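Local coordinates for F-BAR domain only protein 1 (Danio rerio, PDB 5JP2) that probably acts in an early step of clathrin-mediated endocytosis and, through its mu homology domain, binds a peptide of the endocytic protein Eps15, at residues S69-I75 against G256-V262; A21-E25 against V271-F275; I55-T60 against L109-Q114. One frame throughout, in Å; residues are numbered along the deposited sequence.

Contacts 1 and 2 are neighbouring layers of one beta sandwich in the mu homology domain, with centres 12 Å apart. The antiparallel pair of contact 1 lies over the parallel pair of contact 2: Asp258 OD1 forms a salt bridge with Lys273 NZ at 3.1 Å, Leu257 CD2 lies 3.8 Å from Ile23 CD1, and Val259 CG1 lies 3.9 Å from Ala21 CB. The other face of contact 2 holds the bound Eps15 peptide. Contact 3, a helix pair, is peripheral: its centre is about 24 Å from each of the other two, and its nearest atoms stay about 8 Å from contact 1 and 12 Å from contact 2.

Contact 1: residues S69-I75 against G256-V262; sequences SFRLVNI and GLDVELV
Build 69-73 and 258-261 as adjacent antiparallel strands, their axes 4.6 Å apart at closest and their directions 151° apart. Ser69 starts the ladder: its O accepts from Val262 N at 3.0 Å, and water 1 joins Ser69 N (2.9 Å) to Val262 O (2.6 Å). Phe70 faces Leu261 in a non-hydrogen-bonded pair, CA to CA 4.2 Å. With chi1 p, its ring swings away from the partner strand, yet Phe70 CD1 still meets Val259 CG2 at 3.9 Å and Phe70 CB meets Leu261 CD2 at 4.0 Å. Arg71 and Glu260 form a hydrogen-bonded pair, Arg71 N to Glu260 O 2.8 Å and Glu260 N to Arg71 O 3.0 Å. Their side chains share the opposite face in a long salt bridge, Arg71 NE to Glu260 OE2 3.7 Å, while the guanidinium finds its stronger partner in Asp101.

This is the edge of a four-stranded sheet in a beta sandwich. The face bearing Phe70, Leu72, Val259 and Leu261 turns inward onto strands 17-31, 125-137 and 266-283 of the larger sheet.

Leu72 pairs with Val259 without hydrogen bonds (CA to CA 4.7 Å). Val73 and Asp258 close the ladder, Val73 N to Asp258 O 2.9 Å and Asp258 N to Val73 O 3.0 Å. Asn74 then takes left-handed angles (53/47) and ends the strand; its ND2 gives a weak hydrogen bond to Gly256 O at 2.9 Å. Gly256 sits at 96/-13, angles that would jam a CB against the preceding carbonyl; a CB would also hit Asn74 ND2. Ile75 CG2 touches Leu257 CD1 at 4.0 Å.

Contact 2: residues A21-E25 against V271-F275; sequences AAITE and VKKRF
Four backbone hydrogen bonds zip 21-25 to 271-275. Lys272 N gives to Ala21 O at 2.9 Å and Lys272 O accepts from Ile23 N at 2.7 Å; Arg274 N gives to Ile23 O at 3.0 Å and Arg274 O accepts from Glu25 N at 3.0 Å. Lys272 and Arg274 each bridge two residues of the other strand in this way, as parallel pairing demands. A fifth bond comes from a side chain: Arg274, with chi1 p and the rest of the chain extended, lays its guanidinium edge against Thr24, NE to OG1 3.2 Å. Arg274 NH2 and Lys272 NZ reach on to the backbone of the bound Eps15 peptide, and an aromatic side chain of that peptide makes a cation-pi contact with Arg274.

The strands run only 10° from parallel, axes 4.6 Å apart, in register Ala21-Val271, Ala22-Lys272, Ile23-Lys273, Thr24-Arg274 and Glu25-Phe275, CA to CA 4.5 to 5.0 Å. They belong to the first and last strands of the domain, 17-31 and 266-283, side by side in its long mixed sheet. Ala22, Thr24, Lys272 and Arg274 share the peptide-binding face.

Ala21, Ile23, Glu25, Val271, Lys273 and Phe275 lie on the other face, where Lys273 NZ makes a salt bridge to Asp258, and Glu25 OE2 is hydrogen-bonded to Ser255 OG and Tyr133 OH. Packing between the strands is light there: Ala21 CB to Val271 CG2 4.2 Å, Ile23 CD1 to Val271 CG1 4.4 Å. At the far end Phe275 CA passes 3.0 Å from Glu25 O while its ring, chi1 p, leads away from 21-25 and packs on Leu176 and Leu254.

Contact 3: residues I55-T60 against L109-Q114; sequences ITRIFT and LTLHLQ
Phe59 is the residue to place first. It projects from helix 55-60 toward helix 109-114 with chi1 m, and its ring slots in beside two leucines. Phe59 CD2 lies 4.0 Å from Leu113 CD1, which approaches the ring at its edge, and Phe59 CE2 lies 4.0 Å from Leu109 CD2. The helix segments cross at -136°, obliquely, about midway between perpendicular and antiparallel, with axes 9.4 Å apart at closest. The tightest backbone approach is Phe59 to Thr110, CA to CA 5.8 Å; one turn back, Thr56 faces Leu113 at 6.5 Å between CA atoms.

Leu113, also m at chi1 with chi2 t, points at the first helix and meets three of its residues. Besides the ring of Phe59, its CB receives Thr56 CG2 at 4.1 Å and its CD1 sits 4.4 Å from Ile55 CG2. Behind it, strand 125-137 contributes Tyr126 and Val128.

Thr110 sits at the close backbone approach, and its short side chain is consistent with that spacing. Its OG1 lies 3.6 Å from Phe59 CB while bonding back to Met106 O in its own helix, and its CG2 packs 3.8 Å from Thr60 N. Farther out, Thr60 CG2 comes to 3.2 Å from Gln114 OE1. The whole join is thus made by van der Waals packing.

Each helix lies between two sheets along the chain: 55-61 leads from strand 39-52 of the large mixed sheet to strand 69-73 of the smaller one, and 106-119 leads from strand 99-104 back to 125-137, so the pair packs together two sheet-to-sheet connections of this domain's beta sandwich.

Contact 1: residues S69-I75 against G256-V262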
loop_
_atom_site.group_PDB
_atom_site.type_symbol
_atom_site.label_atom_id
_atom_site.label_comp_id
_atom_site.label_asym_id
_atom_site.label_seq_id
_atom_site.Cartn_x
_atom_site.Cartn_y
_atom_site.Cartn_z
ATOM N N SER B 69 6.472 -13.794 19.318
ATOM C CA SER B 69 7.187 -14.264 18.147
ATOM C C SER B 69 6.261 -14.249 16.942
ATOM O O SER B 69 5.080 -14.549 17.074
ATOM C CB SER B 69 7.711 -15.665 18.369
ATOM O OG SER B 69 8.332 -16.144 17.192
ATOM N N PHE B 70 6.781 -13.883 15.771
ATOM C CA PHE B 70 5.947 -13.866 14.575
ATOM C C PHE B 70 6.722 -14.329 13.349
ATOM O O PHE B 70 7.938 -14.487 13.371
ATOM C CB PHE B 70 5.329 -12.493 14.338
ATOM C CG PHE B 70 6.306 -11.417 13.980
ATOM C CD1 PHE B 70 6.672 -11.207 12.663
ATOM C CD2 PHE B 70 6.802 -10.572 14.944
ATOM C CE1 PHE B 70 7.537 -10.209 12.322
ATOM C CE2 PHE B 70 7.669 -9.570 14.605
ATOM C CZ PHE B 70 8.036 -9.387 13.284
ATOM N N ARG B 71 5.979 -14.558 12.274
ATOM C CA ARG B 71 6.493 -15.123 11.036
ATOM C C ARG B 71 6.015 -14.298 9.846
ATOM O O ARG B 71 4.841 -13.928 9.780
ATOM C CB ARG B 71 5.994 -16.551 10.894
ATOM C CG ARG B 71 6.648 -17.369 9.839
ATOM C CD ARG B 71 5.863 -18.649 9.582
ATOM N NE ARG B 71 5.759 -19.485 10.769
ATOM C CZ ARG B 71 6.715 -20.291 11.210
ATOM N NH1 ARG B 71 7.878 -20.371 10.576
ATOM N NH2 ARG B 71 6.507 -21.008 12.301
ATOM N N LEU B 72 6.906 -14.029 8.895
ATOM C CA LEU B 72 6.488 -13.506 7.596
ATOM C C LEU B 72 6.343 -14.638 6.593
ATOM O O LEU B 72 7.209 -15.504 6.493
ATOM C CB LEU B 72 7.485 -12.488 7.064
ATOM C CG LEU B 72 7.928 -11.369 7.989
ATOM C CD1 LEU B 72 9.010 -10.591 7.294
ATOM C CD2 LEU B 72 6.762 -10.475 8.326
ATOM N N VAL B 73 5.266 -14.605 5.815
ATOM C CA VAL B 73 4.957 -15.681 4.887
ATOM C C VAL B 73 4.671 -15.108 3.512
ATOM O O VAL B 73 4.324 -13.935 3.368
ATOM C CB VAL B 73 3.761 -16.527 5.359
ATOM C CG1 VAL B 73 4.067 -17.187 6.679
ATOM C CG2 VAL B 73 2.551 -15.659 5.491
ATOM N N ASN B 74 4.813 -15.968 2.501
ATOM C CA ASN B 74 4.639 -15.602 1.095
ATOM C C ASN B 74 5.508 -14.403 0.731
ATOM O O ASN B 74 5.060 -13.448 0.099
ATOM C CB ASN B 74 3.170 -15.334 0.765
ATOM C CG ASN B 74 2.917 -15.259 -0.726
ATOM O OD1 ASN B 74 3.656 -15.837 -1.522
ATOM N ND2 ASN B 74 1.878 -14.533 -1.115
ATOM N N ILE B 75 6.775 -14.464 1.132
ATOM C CA ILE B 75 7.693 -13.351 0.973
ATOM C C ILE B 75 8.629 -13.538 -0.211
ATOM O O ILE B 75 9.611 -12.812 -0.332
ATOM C CB ILE B 75 8.479 -13.121 2.262
ATOM C CG1 ILE B 75 9.195 -14.400 2.662
ATOM C CG2 ILE B 75 7.534 -12.692 3.362
ATOM C CD1 ILE B 75 10.173 -14.200 3.754
ATOM N N GLY B 256 1.966 -9.616 -1.635
ATOM C CA GLY B 256 1.647 -10.961 -1.235
ATOM C C GLY B 256 2.115 -11.300 0.157
ATOM O O GLY B 256 1.711 -12.334 0.692
ATOM N N LEU B 257 2.973 -10.469 0.737
ATOM C CA LEU B 257 3.478 -10.680 2.083
ATOM C C LEU B 257 2.336 -10.744 3.089
ATOM O O LEU B 257 1.329 -10.047 2.968
ATOM C CB LEU B 257 4.456 -9.567 2.455
ATOM C CG LEU B 257 5.055 -9.527 3.860
ATOM C CD1 LEU B 257 6.401 -8.921 3.789
ATOM C CD2 LEU B 257 4.219 -8.705 4.805
ATOM N N ASP B 258 2.503 -11.603 4.091
ATOM C CA ASP B 258 1.538 -11.726 5.171
ATOM C C ASP B 258 2.293 -12.037 6.461
ATOM O O ASP B 258 3.462 -12.421 6.435
ATOM C CB ASP B 258 0.506 -12.811 4.851
ATOM C CG ASP B 258 -0.815 -12.570 5.517
ATOM O OD1 ASP B 258 -0.931 -11.618 6.307
ATOM O OD2 ASP B 258 -1.741 -13.353 5.262
ATOM N N VAL B 259 1.618 -11.867 7.594
ATOM C CA VAL B 259 2.221 -12.085 8.902
ATOM C C VAL B 259 1.327 -12.996 9.740
ATOM O O VAL B 259 0.099 -12.892 9.698
ATOM C CB VAL B 259 2.479 -10.742 9.614
ATOM C CG1 VAL B 259 1.188 -10.017 9.880
ATOM C CG2 VAL B 259 3.262 -10.952 10.877
ATOM N N GLU B 260 1.938 -13.919 10.469
ATOM C CA GLU B 260 1.204 -14.758 11.397
ATOM C C GLU B 260 2.046 -14.981 12.645
ATOM O O GLU B 260 3.273 -15.005 12.580
ATOM C CB GLU B 260 0.811 -16.097 10.769
ATOM C CG GLU B 260 1.932 -17.077 10.611
ATOM C CD GLU B 260 1.545 -18.273 9.767
ATOM O OE1 GLU B 260 0.553 -18.170 9.025
ATOM O OE2 GLU B 260 2.218 -19.322 9.862
ATOM N N LEU B 261 1.380 -15.114 13.787
ATOM C CA LEU B 261 2.079 -15.301 15.049
ATOM C C LEU B 261 2.561 -16.734 15.180
ATOM O O LEU B 261 2.023 -17.647 14.561
ATOM C CB LEU B 261 1.174 -14.968 16.223
ATOM C CG LEU B 261 0.660 -13.543 16.336
ATOM C CD1 LEU B 261 -0.024 -13.346 17.684
ATOM C CD2 LEU B 261 1.775 -12.566 16.151
ATOM N N VAL B 262 3.590 -16.929 15.993
ATOM C CA VAL B 262 4.154 -18.251 16.241
ATOM C C VAL B 262 3.995 -18.521 17.723
ATOM O O VAL B 262 4.571 -17.812 18.556
ATOM C CB VAL B 262 5.621 -18.352 15.823
ATOM C CG1 VAL B 262 6.100 -19.760 16.003
ATOM C CG2 VAL B 262 5.783 -17.922 14.391
HETATM O O HOH W 1 4.404 -15.693 20.124
#

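Contact 2: residues A21-E25 against V271-F275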
loop_
_atom_site.group_PDB
_atom_site.type_symbol
_atom_site.label_atom_id
_atom_site.label_comp_id
_atom_site.label_asym_id
_atom_site.label_seq_id
_atom_site.Cartn_x
_atom_site.Cartn_y
_atom_site.Cartn_z
ATOM N N ALA B 21 -1.711 -6.220 13.744
ATOM C CA ALA B 21 -0.715 -5.890 12.736
ATOM C C ALA B 21 -1.338 -5.042 11.629
ATOM O O ALA B 21 -2.546 -5.089 11.400
ATOM C CB ALA B 21 -0.107 -7.149 12.133
ATOM N N ALA B 22 -0.510 -4.239 10.963
ATOM C CA ALA B 22 -0.947 -3.460 9.811
ATOM C C ALA B 22 0.125 -3.523 8.742
ATOM O O ALA B 22 1.292 -3.240 9.009
ATOM C CB ALA B 22 -1.242 -2.003 10.167
ATOM N N ILE B 23 -0.289 -3.898 7.541
ATOM C CA ILE B 23 0.573 -4.005 6.376
ATOM C C ILE B 23 0.154 -2.893 5.433
ATOM O O ILE B 23 -0.989 -2.874 4.974
ATOM C CB ILE B 23 0.448 -5.380 5.706
ATOM C CG1 ILE B 23 0.894 -6.490 6.648
ATOM C CG2 ILE B 23 1.236 -5.439 4.440
ATOM C CD1 ILE B 23 0.707 -7.867 6.075
ATOM N N THR B 24 1.064 -1.958 5.169
ATOM C CA THR B 24 0.811 -0.788 4.341
ATOM C C THR B 24 1.780 -0.796 3.167
ATOM O O THR B 24 2.980 -0.965 3.360
ATOM C CB THR B 24 0.978 0.482 5.154
ATOM O OG1 THR B 24 0.150 0.392 6.308
ATOM C CG2 THR B 24 0.570 1.676 4.362
ATOM N N GLU B 25 1.264 -0.646 1.954
ATOM C CA GLU B 25 2.100 -0.735 0.768
ATOM C C GLU B 25 1.811 0.404 -0.195
ATOM O O GLU B 25 0.656 0.735 -0.430
ATOM C CB GLU B 25 1.913 -2.082 0.072
ATOM C CG GLU B 25 2.564 -3.195 0.820
ATOM C CD GLU B 25 2.535 -4.498 0.098
ATOM O OE1 GLU B 25 2.013 -4.547 -1.014
ATOM O OE2 GLU B 25 3.019 -5.491 0.653
ATOM N N VAL B 271 -5.485 -8.083 11.311
ATOM C CA VAL B 271 -4.411 -7.689 10.409
ATOM C C VAL B 271 -5.021 -6.785 9.360
ATOM O O VAL B 271 -5.752 -7.253 8.485
ATOM C CB VAL B 271 -3.716 -8.877 9.743
ATOM C CG1 VAL B 271 -2.649 -8.375 8.807
ATOM C CG2 VAL B 271 -3.088 -9.752 10.782
ATOM N N LYS B 272 -4.661 -5.512 9.401
ATOM C CA LYS B 272 -5.166 -4.516 8.476
ATOM C C LYS B 272 -4.203 -4.416 7.302
ATOM O O LYS B 272 -2.993 -4.289 7.502
ATOM C CB LYS B 272 -5.314 -3.174 9.185
ATOM C CG LYS B 272 -6.034 -2.115 8.387
ATOM C CD LYS B 272 -6.372 -0.904 9.235
ATOM C CE LYS B 272 -7.088 0.176 8.428
ATOM N NZ LYS B 272 -7.418 1.395 9.224
ATOM N N LYS B 273 -4.736 -4.545 6.086
ATOM C CA LYS B 273 -3.962 -4.466 4.852
ATOM C C LYS B 273 -4.480 -3.327 3.990
ATOM O O LYS B 273 -5.661 -3.301 3.649
ATOM C CB LYS B 273 -4.035 -5.777 4.084
ATOM C CG LYS B 273 -3.738 -6.947 4.915
ATOM C CD LYS B 273 -3.642 -8.177 4.091
ATOM C CE LYS B 273 -3.590 -9.387 4.981
ATOM N NZ LYS B 273 -3.092 -10.576 4.270
ATOM N N ARG B 274 -3.604 -2.390 3.643
ATOM C CA ARG B 274 -3.977 -1.253 2.819
ATOM C C ARG B 274 -2.872 -0.925 1.827
ATOM O O ARG B 274 -1.690 -1.125 2.098
ATOM C CB ARG B 274 -4.292 -0.026 3.665
ATOM C CG ARG B 274 -3.164 0.423 4.538
ATOM C CD ARG B 274 -3.579 1.596 5.400
ATOM N NE ARG B 274 -2.443 2.196 6.090
ATOM C CZ ARG B 274 -2.508 3.316 6.791
ATOM N NH1 ARG B 274 -3.655 3.960 6.895
ATOM N NH2 ARG B 274 -1.426 3.795 7.386
ATOM N N PHE B 275 -3.268 -0.432 0.661
ATOM C CA PHE B 275 -2.283 -0.005 -0.306
ATOM C C PHE B 275 -2.774 1.223 -1.050
ATOM O O PHE B 275 -3.966 1.513 -1.092
ATOM C CB PHE B 275 -1.926 -1.139 -1.260
ATOM C CG PHE B 275 -3.074 -1.668 -2.052
ATOM C CD1 PHE B 275 -3.568 -0.968 -3.140
ATOM C CD2 PHE B 275 -3.627 -2.888 -1.750
ATOM C CE1 PHE B 275 -4.597 -1.465 -3.888
ATOM C CE2 PHE B 275 -4.657 -3.394 -2.496
ATOM C CZ PHE B 275 -5.144 -2.684 -3.564
#

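Contact 3: residues I55-T60 against L109-Q114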
loop_
_atom_site.group_PDB
_atom_site.type_symbol
_atom_site.label_atom_id
_atom_site.label_comp_id
_atom_site.label_asym_id
_atom_site.label_seq_id
_atom_site.Cartn_x
_atom_site.Cartn_y
_atom_site.Cartn_z
ATOM N N ILE B 55 -1.402 -3.855 28.187
ATOM C CA ILE B 55 -0.371 -4.882 28.169
ATOM C C ILE B 55 0.928 -4.355 28.754
ATOM O O ILE B 55 1.826 -5.141 29.071
ATOM C CB ILE B 55 -0.167 -5.421 26.745
ATOM C CG1 ILE B 55 0.532 -6.771 26.773
ATOM C CG2 ILE B 55 0.662 -4.479 25.931
ATOM C CD1 ILE B 55 0.522 -7.447 25.462
ATOM N N THR B 56 1.051 -3.041 28.914
ATOM C CA THR B 56 2.215 -2.481 29.584
ATOM C C THR B 56 2.283 -2.973 31.018
ATOM O O THR B 56 3.273 -3.581 31.439
ATOM C CB THR B 56 2.147 -0.960 29.559
ATOM O OG1 THR B 56 1.080 -0.528 30.409
ATOM C CG2 THR B 56 1.881 -0.479 28.159
ATOM N N ARG B 57 1.214 -2.722 31.778
ATOM C CA ARG B 57 1.174 -3.109 33.179
ATOM C C ARG B 57 1.532 -4.571 33.347
ATOM O O ARG B 57 2.125 -4.955 34.355
ATOM C CB ARG B 57 -0.205 -2.802 33.758
ATOM C CG ARG B 57 -0.508 -1.313 33.792
ATOM C CD ARG B 57 -1.818 -1.007 34.501
ATOM N NE ARG B 57 -2.079 0.429 34.575
ATOM C CZ ARG B 57 -3.190 0.960 35.074
ATOM N NH1 ARG B 57 -4.150 0.174 35.542
ATOM N NH2 ARG B 57 -3.346 2.278 35.102
ATOM N N ILE B 58 1.183 -5.403 32.374
ATOM C CA ILE B 58 1.619 -6.790 32.418
ATOM C C ILE B 58 3.124 -6.866 32.231
ATOM O O ILE B 58 3.823 -7.560 32.972
ATOM C CB ILE B 58 0.891 -7.621 31.351
ATOM C CG1 ILE B 58 -0.611 -7.610 31.595
ATOM C CG2 ILE B 58 1.411 -9.029 31.350
ATOM C CD1 ILE B 58 -1.018 -8.375 32.823
ATOM N N PHE B 59 3.647 -6.137 31.242
ATOM C CA PHE B 59 5.058 -6.266 30.895
ATOM C C PHE B 59 5.961 -5.648 31.948
ATOM O O PHE B 59 6.966 -6.250 32.336
ATOM C CB PHE B 59 5.326 -5.624 29.535
ATOM C CG PHE B 59 4.913 -6.468 28.362
ATOM C CD1 PHE B 59 4.696 -7.819 28.496
ATOM C CD2 PHE B 59 4.788 -5.910 27.108
ATOM C CE1 PHE B 59 4.333 -8.584 27.407
ATOM C CE2 PHE B 59 4.430 -6.682 26.019
ATOM C CZ PHE B 59 4.201 -8.010 26.171
ATOM N N THR B 60 5.629 -4.444 32.417
ATOM C CA THR B 60 6.437 -3.814 33.455
ATOM C C THR B 60 6.504 -4.682 34.698
ATOM O O THR B 60 7.563 -4.812 35.314
ATOM C CB THR B 60 5.883 -2.440 33.793
ATOM O OG1 THR B 60 4.650 -2.592 34.508
ATOM C CG2 THR B 60 5.631 -1.668 32.528
ATOM N N LEU B 109 11.198 -4.140 24.278
ATOM C CA LEU B 109 9.790 -3.885 23.981
ATOM C C LEU B 109 9.070 -3.277 25.176
ATOM O O LEU B 109 8.304 -2.322 25.022
ATOM C CB LEU B 109 9.094 -5.171 23.546
ATOM C CG LEU B 109 7.613 -4.983 23.230
ATOM C CD1 LEU B 109 7.452 -3.997 22.089
ATOM C CD2 LEU B 109 6.918 -6.290 22.929
ATOM N N THR B 110 9.300 -3.819 26.373
ATOM C CA THR B 110 8.693 -3.262 27.581
ATOM C C THR B 110 9.060 -1.803 27.764
ATOM O O THR B 110 8.194 -0.961 28.017
ATOM C CB THR B 110 9.114 -4.060 28.810
ATOM O OG1 THR B 110 8.759 -5.430 28.634
ATOM C CG2 THR B 110 8.446 -3.527 30.039
ATOM N N LEU B 111 10.354 -1.491 27.691
ATOM C CA LEU B 111 10.788 -0.109 27.837
ATOM C C LEU B 111 10.178 0.766 26.759
ATOM O O LEU B 111 9.793 1.911 27.018
ATOM C CB LEU B 111 12.309 -0.025 27.784
ATOM C CG LEU B 111 13.022 -0.599 28.999
ATOM C CD1 LEU B 111 14.508 -0.553 28.815
ATOM C CD2 LEU B 111 12.627 0.188 30.216
ATOM N N HIS B 112 10.069 0.236 25.544
ATOM C CA HIS B 112 9.552 1.031 24.438
ATOM C C HIS B 112 8.099 1.406 24.660
ATOM O O HIS B 112 7.701 2.545 24.408
ATOM C CB HIS B 112 9.725 0.274 23.127
ATOM C CG HIS B 112 9.182 1.000 21.945
ATOM N ND1 HIS B 112 9.943 1.859 21.191
ATOM C CD2 HIS B 112 7.942 1.026 21.409
ATOM C CE1 HIS B 112 9.200 2.373 20.232
ATOM N NE2 HIS B 112 7.983 1.885 20.342
ATOM N N LEU B 113 7.286 0.460 25.118
ATOM C CA LEU B 113 5.892 0.781 25.376
ATOM C C LEU B 113 5.750 1.690 26.584
ATOM O O LEU B 113 4.892 2.574 26.585
ATOM C CB LEU B 113 5.081 -0.498 25.547
ATOM C CG LEU B 113 5.103 -1.424 24.338
ATOM C CD1 LEU B 113 4.520 -2.771 24.688
ATOM C CD2 LEU B 113 4.390 -0.811 23.157
ATOM N N GLN B 114 6.575 1.491 27.618
ATOM C CA GLN B 114 6.543 2.382 28.775
ATOM C C GLN B 114 6.752 3.818 28.348
ATOM O O GLN B 114 6.075 4.721 28.837
ATOM C CB GLN B 114 7.613 1.995 29.793
ATOM C CG GLN B 114 7.333 0.759 30.603
ATOM C CD GLN B 114 8.453 0.457 31.583
ATOM O OE1 GLN B 114 8.676 -0.690 31.960
ATOM N NE2 GLN B 114 9.164 1.499 32.003
#